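Local coordinates for cellulosome anchoring protein cohesin region (Clostridium thermocellum, PDB 4DH2) that serves as a type I cohesin module of a cellulosome anchoring protein, binding a dockerin module, which probably tethers the dockerin-bearing protein to the cellulosome system, at residues L17-E22 with I134-S139; A13-D18 with F141-L146. All blocks are in the same frame, centred on the assembly; numbering follows the deposited sequence.

From the N terminus the chain first runs through 13-18 and 17-22, overlapping segments that lead into and along strand 15-27 and share Leu-17 and Asp-18. It then makes up most of the fold before strand 129-142 brings it back in roughly the opposite direction. Interaction 1 (17-22 with 134-139) closes a loop of 111 residues. Interaction 2 (13-18 with 141-146) closes a longer one of 122 residues, so interaction 1 nests inside it without crossing. Strand 149-161, still later in the chain, lies between the two strands in sheet order. Interaction 1 packs in the middle of the sandwich and interaction 2 towards one end; Val-19 CG2 meets Phe-141 CZ at 3.9 Å, joining them.

Interaction 1 (L17-E22 with I134-S139); sequences LDVLVE and ITFGES
Val-19 and Val-21 on strand 15-27 pack against Ile-134 and Phe-136 of strand 129-142 in the core of the cohesin domain, a jelly-roll beta sandwich. The strand segments run at 145° to each other and their axes come no closer than 8.8 Å, because strand 149-161 sits between them in the sheet order; Val-19, for example, makes its backbone bonds with Val-152 and Lys-154 of that strand.

Apolar side chains therefore make the contact. Valines two residues apart in a strand present their side chains on the same side, and their compact branched shape suits a closely filled interior. Val-21 uses both methyls: CG1 lies 4.1 Å from Ile-134 CD1, while CG2 is 4.0 Å from Ile-134 CG2. With chi1 at -71°, Ile-134 has CG2 opposite its backbone N and turned to Val-21; this branch lies against both valine methyls, while Ile-134 CD1 reaches Val-21 CG1 alone.

Aromatic packing completes the contact. The long, flat side chain of Phe-136 bridges the gap between the backbones, with Leu-51 and Leu-53 of strand 48-54 also touching it. Both valines approach the ring obliquely at its far end. Val-19 CG1 is 4.0 Å from Phe-136 CE1, and Val-21 CG2 comes to 3.8 Å from Phe-136 CZ.

Interaction 2 (A13-D18 with F141-L146); sequences ADYILD and FCDFDL
Asp-143, whose carboxylate lies beside the ring of Tyr-15, has its OD1 held by two backbone N-H groups: Lys-147 N gives a hydrogen bond, and Asp-145 N adds a weak one of 2.9 Å, bent to 120°. The other oxygen, OD2, is hydrogen-bonded to His-44 NE2 and also sits 3.6 Å from Tyr-15 CE2. Ring and carboxylate planes are 46° apart. With chi1 at 72°, one oxygen faces the backbone N-H groups and the other His-44. Tyr-15 OH is hydrogen-bonded to Lys-147 NZ, and Asp-14 CB covers one face of the tyrosine ring, 3.8 Å above the plane.

Deeper in, Leu-17 and Phe-141 cross at about a right angle, with Leu-17 CD2 3.8 Å from Phe-141 CD1 and Leu-17 CD1 over one face of the ring. A forked leucine can thus spread two methyls against a flat partner.

Leu-146 N bonds to Asp-143 O at 2.9 Å. Phe-144 O accepts a hydrogen bond from Arg-26 NH2 of the dockerin chain, and that arginine makes a cation-pi contact with the Phe-144 ring. Asp-143 to Leu-146 form a type I beta turn with a weak Asx-turn bond, after strand 129-142 and at the dockerin interface.

Interaction 1 (L17-E22 with I134-S139)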
loop_
_atom_site.group_PDB
_atom_site.type_symbol
_atom_site.label_atom_id
_atom_site.label_comp_id
_atom_site.label_asym_id
_atom_site.label_seq_id
_atom_site.Cartn_x
_atom_site.Cartn_y
_atom_site.Cartn_z
ATOM N N LEU A 17 12.304 7.791 4.218
ATOM C CA LEU A 17 12.061 6.979 5.411
ATOM C C LEU A 17 12.488 5.546 5.124
ATOM O O LEU A 17 12.886 5.188 4.002
ATOM C CB LEU A 17 10.593 7.024 5.855
ATOM C CG LEU A 17 9.579 6.597 4.788
ATOM C CD1 LEU A 17 9.428 5.135 4.726
ATOM C CD2 LEU A 17 8.237 7.277 5.087
ATOM N N ASP A 18 12.422 4.735 6.167
ATOM C CA ASP A 18 12.747 3.328 6.065
ATOM C C ASP A 18 11.493 2.512 6.356
ATOM O O ASP A 18 10.737 2.851 7.275
ATOM C CB ASP A 18 13.817 2.946 7.091
ATOM C CG ASP A 18 15.158 3.584 6.786
ATOM O OD1 ASP A 18 15.908 3.021 5.999
ATOM O OD2 ASP A 18 15.439 4.637 7.341
ATOM N N VAL A 19 11.304 1.455 5.570
ATOM C CA VAL A 19 10.204 0.529 5.765
ATOM C C VAL A 19 10.813 -0.844 6.085
ATOM O O VAL A 19 11.620 -1.352 5.304
ATOM C CB VAL A 19 9.337 0.432 4.507
ATOM C CG1 VAL A 19 8.199 -0.511 4.716
ATOM C CG2 VAL A 19 8.827 1.805 4.114
ATOM N N LEU A 20 10.409 -1.439 7.213
ATOM C CA LEU A 20 10.996 -2.710 7.671
ATOM C C LEU A 20 9.947 -3.773 7.926
ATOM O O LEU A 20 8.881 -3.482 8.462
ATOM C CB LEU A 20 11.756 -2.479 8.974
ATOM C CG LEU A 20 12.822 -1.384 9.001
ATOM C CD1 LEU A 20 12.221 -0.062 9.409
ATOM C CD2 LEU A 20 13.945 -1.756 9.956
ATOM N N VAL A 21 10.241 -4.999 7.506
ATOM C CA VAL A 21 9.455 -6.139 7.952
ATOM C C VAL A 21 10.161 -6.662 9.194
ATOM O O VAL A 21 11.324 -7.040 9.123
ATOM C CB VAL A 21 9.406 -7.225 6.891
ATOM C CG1 VAL A 21 8.644 -8.459 7.429
ATOM C CG2 VAL A 21 8.762 -6.713 5.627
ATOM N N GLU A 22 9.482 -6.663 10.333
ATOM C CA GLU A 22 10.102 -7.109 11.567
ATOM C C GLU A 22 10.063 -8.641 11.660
ATOM O O GLU A 22 9.001 -9.235 11.719
ATOM C CB GLU A 22 9.418 -6.483 12.768
ATOM C CG GLU A 22 9.536 -4.952 12.800
ATOM C CD GLU A 22 10.987 -4.458 12.783
ATOM O OE1 GLU A 22 11.891 -5.185 13.262
ATOM O OE2 GLU A 22 11.226 -3.339 12.279
ATOM N N ILE A 134 9.615 -12.326 3.125
ATOM C CA ILE A 134 8.530 -11.413 2.841
ATOM C C ILE A 134 9.173 -10.277 2.054
ATOM O O ILE A 134 10.078 -9.605 2.555
ATOM C CB ILE A 134 7.886 -10.931 4.124
ATOM C CG1 ILE A 134 7.096 -12.091 4.755
ATOM C CG2 ILE A 134 6.919 -9.766 3.838
ATOM C CD1 ILE A 134 6.735 -11.848 6.145
ATOM N N THR A 135 8.722 -10.093 0.816
ATOM C CA THR A 135 9.384 -9.172 -0.084
ATOM C C THR A 135 8.481 -7.997 -0.402
ATOM O O THR A 135 7.327 -7.957 0.015
ATOM C CB THR A 135 9.748 -9.832 -1.388
ATOM O OG1 THR A 135 8.569 -10.309 -2.030
ATOM C CG2 THR A 135 10.657 -11.031 -1.134
ATOM N N PHE A 136 9.006 -7.053 -1.166
ATOM C CA PHE A 136 8.227 -5.870 -1.519
ATOM C C PHE A 136 8.009 -5.757 -2.980
ATOM O O PHE A 136 8.834 -6.202 -3.770
ATOM C CB PHE A 136 8.978 -4.628 -1.135
ATOM C CG PHE A 136 9.055 -4.417 0.299
ATOM C CD1 PHE A 136 7.999 -3.877 0.984
ATOM C CD2 PHE A 136 10.194 -4.760 0.996
ATOM C CE1 PHE A 136 8.062 -3.692 2.327
ATOM C CE2 PHE A 136 10.245 -4.576 2.345
ATOM C CZ PHE A 136 9.205 -4.038 3.006
ATOM N N GLY A 137 6.915 -5.102 -3.339
ATOM C CA GLY A 137 6.739 -4.620 -4.688
ATOM C C GLY A 137 6.884 -3.106 -4.762
ATOM O O GLY A 137 7.735 -2.461 -4.117
ATOM N N GLU A 138 6.006 -2.541 -5.548
ATOM C CA GLU A 138 5.901 -1.088 -5.658
ATOM C C GLU A 138 5.641 -0.405 -4.296
ATOM O O GLU A 138 5.016 -0.932 -3.383
ATOM C CB GLU A 138 4.813 -0.703 -6.669
ATOM C CG GLU A 138 3.414 -1.185 -6.308
ATOM C CD GLU A 138 2.812 -0.407 -5.156
ATOM O OE1 GLU A 138 2.105 -1.035 -4.337
ATOM O OE2 GLU A 138 3.044 0.827 -5.076
ATOM N N SER A 139 6.186 0.786 -4.182
ATOM C CA SER A 139 6.147 1.542 -2.978
ATOM C C SER A 139 6.174 2.992 -3.421
ATOM O O SER A 139 7.105 3.426 -4.099
ATOM C CB SER A 139 7.387 1.233 -2.148
ATOM O OG SER A 139 7.568 2.158 -1.115
#

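Interaction 2 (A13-D18 with F141-L146)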
loop_
_atom_site.group_PDB
_atom_site.type_symbol
_atom_site.label_atom_id
_atom_site.label_comp_id
_atom_site.label_asym_id
_atom_site.label_seq_id
_atom_site.Cartn_x
_atom_site.Cartn_y
_atom_site.Cartn_z
ATOM N N ALA A 13 14.803 12.219 -4.303
ATOM C CA ALA A 13 13.808 13.130 -3.722
ATOM C C ALA A 13 14.384 13.883 -2.542
ATOM O O ALA A 13 15.566 13.707 -2.213
ATOM C CB ALA A 13 12.585 12.332 -3.288
ATOM N N ASP A 14 13.566 14.722 -1.888
ATOM C CA ASP A 14 14.080 15.537 -0.816
ATOM C C ASP A 14 13.919 14.908 0.546
ATOM O O ASP A 14 14.472 15.395 1.525
ATOM C CB ASP A 14 13.360 16.890 -0.805
ATOM C CG ASP A 14 13.660 17.710 -2.020
ATOM O OD1 ASP A 14 14.607 17.374 -2.752
ATOM O OD2 ASP A 14 12.955 18.705 -2.275
ATOM N N TYR A 15 13.107 13.855 0.612
ATOM C CA TYR A 15 12.758 13.227 1.887
ATOM C C TYR A 15 12.847 11.712 1.770
ATOM O O TYR A 15 12.702 11.132 0.689
ATOM C CB TYR A 15 11.325 13.564 2.307
ATOM C CG TYR A 15 11.048 15.047 2.205
ATOM C CD1 TYR A 15 11.660 15.943 3.057
ATOM C CD2 TYR A 15 10.217 15.529 1.231
ATOM C CE1 TYR A 15 11.420 17.327 2.921
ATOM C CE2 TYR A 15 9.963 16.876 1.101
ATOM C CZ TYR A 15 10.560 17.762 1.933
ATOM O OH TYR A 15 10.258 19.106 1.759
ATOM N N ILE A 16 13.030 11.080 2.911
ATOM C CA ILE A 16 13.207 9.656 2.944
ATOM C C ILE A 16 12.715 9.059 4.271
ATOM O O ILE A 16 12.664 9.740 5.301
ATOM C CB ILE A 16 14.729 9.355 2.716
ATOM C CG1 ILE A 16 14.980 7.891 2.431
ATOM C CG2 ILE A 16 15.544 9.833 3.922
ATOM C CD1 ILE A 16 16.153 7.679 1.430
ATOM N N LEU A 17 12.304 7.791 4.218
ATOM C CA LEU A 17 12.061 6.979 5.411
ATOM C C LEU A 17 12.488 5.546 5.124
ATOM O O LEU A 17 12.886 5.188 4.002
ATOM C CB LEU A 17 10.593 7.024 5.855
ATOM C CG LEU A 17 9.579 6.597 4.788
ATOM C CD1 LEU A 17 9.428 5.135 4.726
ATOM C CD2 LEU A 17 8.237 7.277 5.087
ATOM N N ASP A 18 12.422 4.735 6.167
ATOM C CA ASP A 18 12.747 3.328 6.065
ATOM C C ASP A 18 11.493 2.512 6.356
ATOM O O ASP A 18 10.737 2.851 7.275
ATOM C CB ASP A 18 13.817 2.946 7.091
ATOM C CG ASP A 18 15.158 3.584 6.786
ATOM O OD1 ASP A 18 15.908 3.021 5.999
ATOM O OD2 ASP A 18 15.439 4.637 7.341
ATOM N N PHE A 141 5.255 6.967 -1.747
ATOM C CA PHE A 141 4.876 7.798 -0.599
ATOM C C PHE A 141 4.944 9.255 -1.026
ATOM O O PHE A 141 5.800 9.628 -1.822
ATOM C CB PHE A 141 5.873 7.660 0.553
ATOM C CG PHE A 141 5.865 6.335 1.260
ATOM C CD1 PHE A 141 5.525 6.246 2.594
ATOM C CD2 PHE A 141 6.255 5.189 0.604
ATOM C CE1 PHE A 141 5.525 5.054 3.241
ATOM C CE2 PHE A 141 6.285 3.983 1.271
ATOM C CZ PHE A 141 5.911 3.911 2.571
ATOM N N CYS A 142 4.098 10.103 -0.462
ATOM C CA CYS A 142 4.227 11.529 -0.706
ATOM C C CYS A 142 3.814 12.355 0.506
ATOM O O CYS A 142 3.156 11.850 1.446
ATOM C CB CYS A 142 3.448 11.975 -1.935
ATOM S SG CYS A 142 1.604 11.997 -1.725
ATOM N N ASP A 143 4.214 13.630 0.480
ATOM C CA ASP A 143 3.835 14.561 1.522
ATOM C C ASP A 143 2.594 15.343 1.125
ATOM O O ASP A 143 1.993 15.076 0.081
ATOM C CB ASP A 143 4.984 15.480 1.955
ATOM C CG ASP A 143 5.354 16.526 0.954
ATOM O OD1 ASP A 143 4.645 16.746 -0.051
ATOM O OD2 ASP A 143 6.393 17.194 1.236
ATOM N N PHE A 144 2.214 16.270 1.990
ATOM C CA PHE A 144 0.993 17.055 1.766
ATOM C C PHE A 144 1.018 17.788 0.430
ATOM O O PHE A 144 -0.016 17.914 -0.258
ATOM C CB PHE A 144 0.786 18.064 2.876
ATOM C CG PHE A 144 -0.449 18.872 2.676
ATOM C CD1 PHE A 144 -1.665 18.362 3.051
ATOM C CD2 PHE A 144 -0.387 20.123 2.093
ATOM C CE1 PHE A 144 -2.823 19.106 2.865
ATOM C CE2 PHE A 144 -1.528 20.858 1.903
ATOM C CZ PHE A 144 -2.745 20.342 2.290
ATOM N N ASP A 145 2.209 18.241 0.024
ATOM C CA ASP A 145 2.369 18.926 -1.243
ATOM C C ASP A 145 2.614 18.028 -2.438
ATOM O O ASP A 145 2.927 18.515 -3.528
ATOM C CB ASP A 145 3.504 19.954 -1.137
ATOM C CG ASP A 145 3.221 21.009 -0.090
ATOM O OD1 ASP A 145 2.121 21.633 -0.153
ATOM O OD2 ASP A 145 4.059 21.193 0.822
ATOM N N LEU A 146 2.418 16.726 -2.233
ATOM C CA LEU A 146 2.587 15.691 -3.257
ATOM C C LEU A 146 4.039 15.509 -3.671
ATOM O O LEU A 146 4.329 14.896 -4.717
ATOM C CB LEU A 146 1.740 15.960 -4.503
ATOM C CG LEU A 146 0.277 16.333 -4.200
ATOM C CD1 LEU A 146 -0.505 16.547 -5.486
ATOM C CD2 LEU A 146 -0.354 15.277 -3.356
#